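Local coordinates for ABC transporter substrate-binding protein (Vibrio cholerae, PDB 3LKV) that probably serves as the substrate-binding component of an ABC transporter and holds a phenylalanine in the cleft between its two lobes, at residues Val17-Leu22 with Thr204-Ile209; Ala226-Val231 with Ile236-Phe241. One frame throughout, in Å; residues are numbered along the deposited sequence.

Interaction 1 pairs segments 17-22 and 204-209, 182 residues apart at their closest ends, and joins the two lobes, since segment 17-22 follows strand 9-15 of the parallel sheet while helix 203-207 follows strand 196-199 of the mixed sheet. Interaction 2 (226-231 with 236-241) comes next along the chain and stays within the second lobe, in the unit of strand 223-225, helix 228-232 and strand 237-240. Their centres are about 13 Å apart, and Y230 connects them: its OH packs 3.4 Å from CB of A206. Both contacts contribute residues to the phenylalanine pocket, consistent with the two-lobed fold of periplasmic binding proteins, where lobes close over a ligand.

Interaction 1 of 2, residues Val17-Leu22 with Thr204-Ile209; sequences VEHPAL and TVASAI. With PHE (phenylalanine), chain B.
The imidazole of H19 lies against the methyl group of A206, and this CH-pi contact carries the meeting of the two segments. CB of A206 stands 3.4 Å from the centroid of the H19 ring and only 4° off the ring normal, almost exactly over the middle. L22 of the same segment as H19 covers the opposite face with CG, offset toward the rim, so the imidazole is sandwiched between aliphatic groups. CG of H19 sits between its own backbone N and carbonyl carbon (chi1 63°), which turns the ring toward helix 203-207. Looser packing extends the contact where CG1 of V17 approaches CB of S207 at 4.4 Å.

The bound phenylalanine extends the nonpolar packing. H19 CE1 reaches CE1 of the ligand at 3.5 Å, A21 CB comes equally near to its CE2, and the methyl of A206 and CD2 of L22 add further contacts with its ring.

No hydrogen bond crosses between the segments. The polar partner of H19 lies just outside: NE2 is hydrogen-bonded to OD1 of N203, whose ND2 is hydrogen-bonded to the ligand. H19 also occupies the N-cap position of helix 20-35. A ring packed on both faces and tied at one nitrogen should have little freedom to rotate, and its CE1 can join A21, L22 and A206 in a largely nonpolar wall for the ligand ring.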
loop_
_atom_site.group_PDB
_atom_site.type_symbol
_atom_site.label_atom_id
_atom_site.label_comp_id
_atom_site.label_asym_id
_atom_site.label_seq_id
_atom_site.Cartn_x
_atom_site.Cartn_y
_atom_site.Cartn_z
ATOM N N VAL A 17 -12.229 -12.399 -1.549
ATOM C CA VAL A 17 -11.425 -12.541 -2.753
ATOM C C VAL A 17 -11.130 -11.146 -3.255
ATOM O O VAL A 17 -11.857 -10.187 -2.946
ATOM C CB VAL A 17 -12.133 -13.428 -3.838
ATOM C CG1 VAL A 17 -13.259 -12.668 -4.533
ATOM C CG2 VAL A 17 -11.109 -13.933 -4.912
ATOM N N GLU A 18 -10.040 -10.999 -4.007
ATOM C CA GLU A 18 -9.776 -9.720 -4.736
ATOM C C GLU A 18 -10.549 -9.678 -6.044
ATOM O O GLU A 18 -10.240 -10.392 -6.956
ATOM C CB GLU A 18 -8.271 -9.556 -4.974
ATOM C CG GLU A 18 -7.605 -9.430 -3.596
ATOM C CD GLU A 18 -6.089 -9.307 -3.583
ATOM O OE1 GLU A 18 -5.439 -9.470 -4.620
ATOM O OE2 GLU A 18 -5.541 -9.034 -2.477
ATOM N N HIS A 19 -11.641 -8.917 -6.070
ATOM C CA HIS A 19 -12.243 -8.470 -7.318
ATOM C C HIS A 19 -12.494 -6.973 -7.210
ATOM O O HIS A 19 -12.513 -6.438 -6.110
ATOM C CB HIS A 19 -13.497 -9.297 -7.715
ATOM C CG HIS A 19 -14.664 -9.237 -6.769
ATOM N ND1 HIS A 19 -15.571 -8.203 -6.769
ATOM C CD2 HIS A 19 -15.144 -10.144 -5.885
ATOM C CE1 HIS A 19 -16.527 -8.450 -5.888
ATOM N NE2 HIS A 19 -16.296 -9.624 -5.339
ATOM N N PRO A 20 -12.611 -6.278 -8.355
ATOM C CA PRO A 20 -12.522 -4.819 -8.273
ATOM C C PRO A 20 -13.474 -4.130 -7.302
ATOM O O PRO A 20 -13.042 -3.209 -6.610
ATOM C CB PRO A 20 -12.798 -4.375 -9.724
ATOM C CG PRO A 20 -12.201 -5.492 -10.596
ATOM C CD PRO A 20 -12.398 -6.780 -9.742
ATOM N N ALA A 21 -14.736 -4.577 -7.200
ATOM C CA ALA A 21 -15.659 -3.921 -6.256
ATOM C C ALA A 21 -15.146 -3.994 -4.813
ATOM O O ALA A 21 -15.222 -3.015 -4.032
ATOM C CB ALA A 21 -17.059 -4.469 -6.330
ATOM N N LEU A 22 -14.638 -5.150 -4.431
ATOM C CA LEU A 22 -14.199 -5.290 -3.034
ATOM C C LEU A 22 -12.904 -4.559 -2.779
ATOM O O LEU A 22 -12.706 -4.019 -1.673
ATOM C CB LEU A 22 -14.053 -6.731 -2.642
ATOM C CG LEU A 22 -15.334 -7.564 -2.826
ATOM C CD1 LEU A 22 -15.062 -8.911 -2.294
ATOM C CD2 LEU A 22 -16.526 -6.938 -2.136
ATOM N N THR A 204 -18.324 -15.201 -6.608
ATOM C CA THR A 204 -17.893 -16.219 -7.546
ATOM C C THR A 204 -18.090 -15.733 -8.963
ATOM O O THR A 204 -17.192 -15.857 -9.789
ATOM C CB THR A 204 -18.694 -17.514 -7.383
ATOM O OG1 THR A 204 -18.746 -17.892 -5.985
ATOM C CG2 THR A 204 -18.046 -18.644 -8.213
ATOM N N VAL A 205 -19.250 -15.178 -9.258
ATOM C CA VAL A 205 -19.464 -14.520 -10.565
ATOM C C VAL A 205 -18.486 -13.374 -10.789
ATOM O O VAL A 205 -17.808 -13.336 -11.810
ATOM C CB VAL A 205 -20.924 -14.010 -10.748
ATOM C CG1 VAL A 205 -21.081 -13.174 -12.067
ATOM C CG2 VAL A 205 -21.901 -15.203 -10.787
ATOM N N ALA A 206 -18.379 -12.463 -9.811
ATOM C CA ALA A 206 -17.486 -11.311 -9.937
ATOM C C ALA A 206 -16.060 -11.770 -10.257
ATOM O O ALA A 206 -15.402 -11.182 -11.072
ATOM C CB ALA A 206 -17.512 -10.403 -8.665
ATOM N N SER A 207 -15.587 -12.837 -9.666
ATOM C CA SER A 207 -14.204 -13.223 -9.866
ATOM C C SER A 207 -13.989 -13.969 -11.192
ATOM O O SER A 207 -12.871 -14.231 -11.579
ATOM C CB SER A 207 -13.748 -14.069 -8.669
ATOM O OG SER A 207 -14.286 -15.387 -8.815
ATOM N N ALA A 208 -15.060 -14.309 -11.891
ATOM C CA ALA A 208 -14.990 -15.010 -13.147
ATOM C C ALA A 208 -15.775 -14.277 -14.234
ATOM O O ALA A 208 -16.193 -14.890 -15.193
ATOM C CB ALA A 208 -15.543 -16.425 -12.970
ATOM N N ILE A 209 -15.972 -12.978 -14.085
ATOM C CA ILE A 209 -16.842 -12.235 -14.976
ATOM C C ILE A 209 -16.308 -12.287 -16.423
ATOM O O ILE A 209 -17.086 -12.387 -17.371
ATOM C CB ILE A 209 -17.044 -10.775 -14.460
ATOM C CG1 ILE A 209 -18.122 -10.037 -15.242
ATOM C CG2 ILE A 209 -15.726 -9.957 -14.500
ATOM C CD1 ILE A 209 -19.517 -10.506 -14.991
HETATM N N PHE B . -22.445 -7.915 -1.741
HETATM C CA PHE B . -21.506 -9.086 -1.968
HETATM C C PHE B . -21.515 -9.982 -0.700
HETATM O O PHE B . -22.494 -9.853 0.092
HETATM C CB PHE B . -20.096 -8.625 -2.366
HETATM C CG PHE B . -19.998 -8.170 -3.820
HETATM C CD1 PHE B . -20.040 -9.111 -4.865
HETATM C CD2 PHE B . -19.892 -6.836 -4.145
HETATM C CE1 PHE B . -19.988 -8.719 -6.164
HETATM C CE2 PHE B . -19.826 -6.434 -5.445
HETATM C CZ PHE B . -19.880 -7.351 -6.474
HETATM O OXT PHE B . -20.637 -10.836 -0.444
#

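Interaction 2 of 2, residues Ala226-Val231 with Ile236-Phe241; sequences AATSYV and IASLGF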
loop_
_atom_site.group_PDB
_atom_site.type_symbol
_atom_site.label_atom_id
_atom_site.label_comp_id
_atom_site.label_asym_id
_atom_site.label_seq_id
_atom_site.Cartn_x
_atom_site.Cartn_y
_atom_site.Cartn_z
ATOM N N ALA A 226 -25.015 -6.054 -12.275
ATOM C CA ALA A 226 -25.484 -5.426 -11.021
ATOM C C ALA A 226 -24.372 -4.553 -10.425
ATOM O O ALA A 226 -24.559 -3.869 -9.406
ATOM C CB ALA A 226 -25.954 -6.531 -10.048
ATOM N N ALA A 227 -23.208 -4.598 -11.054
ATOM C CA ALA A 227 -22.032 -3.855 -10.595
ATOM C C ALA A 227 -21.372 -3.206 -11.797
ATOM O O ALA A 227 -21.264 -3.819 -12.849
ATOM C CB ALA A 227 -21.020 -4.797 -9.897
ATOM N N THR A 228 -20.861 -2.014 -11.593
ATOM C CA THR A 228 -20.111 -1.235 -12.603
ATOM C C THR A 228 -18.869 -1.951 -13.098
ATOM O O THR A 228 -18.542 -1.886 -14.288
ATOM C CB THR A 228 -19.694 0.090 -12.001
ATOM O OG1 THR A 228 -20.863 0.733 -11.517
ATOM C CG2 THR A 228 -18.986 0.994 -13.000
ATOM N N SER A 229 -18.181 -2.646 -12.200
ATOM C CA SER A 229 -17.021 -3.428 -12.598
ATOM C C SER A 229 -17.430 -4.415 -13.715
ATOM O O SER A 229 -16.620 -4.773 -14.556
ATOM C CB SER A 229 -16.396 -4.155 -11.398
ATOM O OG SER A 229 -17.380 -4.932 -10.676
ATOM N N TYR A 230 -18.685 -4.834 -13.760
ATOM C CA TYR A 230 -19.052 -5.777 -14.814
ATOM C C TYR A 230 -19.152 -5.114 -16.211
ATOM O O TYR A 230 -18.811 -5.751 -17.208
ATOM C CB TYR A 230 -20.341 -6.495 -14.492
ATOM C CG TYR A 230 -20.374 -7.266 -13.188
ATOM C CD1 TYR A 230 -19.231 -7.650 -12.533
ATOM C CD2 TYR A 230 -21.583 -7.687 -12.674
ATOM C CE1 TYR A 230 -19.288 -8.353 -11.360
ATOM C CE2 TYR A 230 -21.665 -8.425 -11.521
ATOM C CZ TYR A 230 -20.524 -8.742 -10.854
ATOM O OH TYR A 230 -20.648 -9.472 -9.707
ATOM N N VAL A 231 -19.581 -3.850 -16.266
ATOM C CA VAL A 231 -19.740 -3.114 -17.523
ATOM C C VAL A 231 -18.352 -2.852 -18.082
ATOM O O VAL A 231 -18.114 -2.993 -19.299
ATOM C CB VAL A 231 -20.578 -1.811 -17.359
ATOM C CG1 VAL A 231 -19.819 -0.755 -16.577
ATOM C CG2 VAL A 231 -20.900 -1.208 -18.680
ATOM N N ILE A 236 -23.345 -5.058 -21.239
ATOM C CA ILE A 236 -23.856 -3.895 -21.985
ATOM C C ILE A 236 -24.297 -2.696 -21.132
ATOM O O ILE A 236 -24.224 -1.548 -21.565
ATOM C CB ILE A 236 -24.971 -4.297 -22.940
ATOM C CG1 ILE A 236 -26.201 -4.808 -22.209
ATOM C CG2 ILE A 236 -24.434 -5.336 -23.897
ATOM C CD1 ILE A 236 -27.362 -5.095 -23.170
ATOM N N ALA A 237 -24.714 -2.961 -19.906
ATOM C CA ALA A 237 -25.223 -1.936 -19.057
ATOM C C ALA A 237 -25.074 -2.423 -17.638
ATOM O O ALA A 237 -24.997 -3.642 -17.401
ATOM C CB ALA A 237 -26.663 -1.684 -19.365
ATOM N N SER A 238 -25.082 -1.500 -16.687
ATOM C CA SER A 238 -25.119 -1.880 -15.278
ATOM C C SER A 238 -25.764 -0.822 -14.443
ATOM O O SER A 238 -25.782 0.357 -14.828
ATOM C CB SER A 238 -23.704 -2.135 -14.771
ATOM O OG SER A 238 -22.938 -0.944 -14.853
ATOM N N LEU A 239 -26.265 -1.209 -13.277
ATOM C CA LEU A 239 -26.805 -0.222 -12.344
ATOM C C LEU A 239 -26.305 -0.519 -10.931
ATOM O O LEU A 239 -27.033 -1.042 -10.086
ATOM C CB LEU A 239 -28.338 -0.186 -12.420
ATOM C CG LEU A 239 -29.040 0.882 -11.597
ATOM C CD1 LEU A 239 -28.680 2.257 -12.170
ATOM C CD2 LEU A 239 -30.561 0.661 -11.565
ATOM N N GLY A 240 -25.050 -0.193 -10.684
ATOM C CA GLY A 240 -24.398 -0.614 -9.444
ATOM C C GLY A 240 -24.099 0.528 -8.497
ATOM O O GLY A 240 -24.188 1.705 -8.862
ATOM N N PHE A 241 -23.712 0.178 -7.283
ATOM C CA PHE A 241 -23.286 1.182 -6.295
ATOM C C PHE A 241 -21.856 1.586 -6.555
ATOM O O PHE A 241 -21.135 0.971 -7.362
ATOM C CB PHE A 241 -23.382 0.618 -4.873
ATOM C CG PHE A 241 -24.766 0.231 -4.484
ATOM C CD1 PHE A 241 -25.730 1.193 -4.336
ATOM C CD2 PHE A 241 -25.116 -1.100 -4.307
ATOM C CE1 PHE A 241 -27.060 0.826 -4.013
ATOM C CE2 PHE A 241 -26.398 -1.441 -3.965
ATOM C CZ PHE A 241 -27.386 -0.476 -3.831
HETATM O O HOH W 1 -23.627 -2.811 -6.972
HETATM O O HOH W 2 -20.944 -1.347 -8.730
HETATM O O HOH W 3 -23.132 0.703 -12.652
HETATM O O HOH W 4 -20.368 2.681 -9.501
#
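V231 and S238 meet in a beta-alpha-beta unit, where the short helix 228-232 bridges strand 223-225 and its parallel neighbour 237-240 in the mixed sheet. The tightly packed part runs along the face of the strand turned to the helix. CB of V231 rests 3.5 Å from OG of S238. The serine OG lies between its own backbone N and carbonyl carbon (chi1 63°), directed at the helix, while CB of S238 packs against the carbonyl oxygen of A227. V277 of strand 275-278 touches both V231 and S238.

The backbones draw closest at G240, whose CA is 4.2 Å from CA of A227 and 3.3 Å from O of A226. The absence of a side chain at G240 lets the two backbones approach this closely.

Toward F241 the packing gives way to solvent: no direct hydrogen bond joins the two segments, and waters make the polar links between them. One water accepts from N of F241 and donates to O of A226. Another accepts from N of T228 and donates to O of F241. OG1 of T228, anti to its carbonyl carbon (chi1 -55°), is hydrogen-bonded to two further waters; one of them donates to O of F241. The packed and watered sides join at the other: that single water, at a short distance from OG1 of T228, is also hydrogen-bonded to OG of S238 at 2.8 Å and accepts from N of G240 at 2.9 Å.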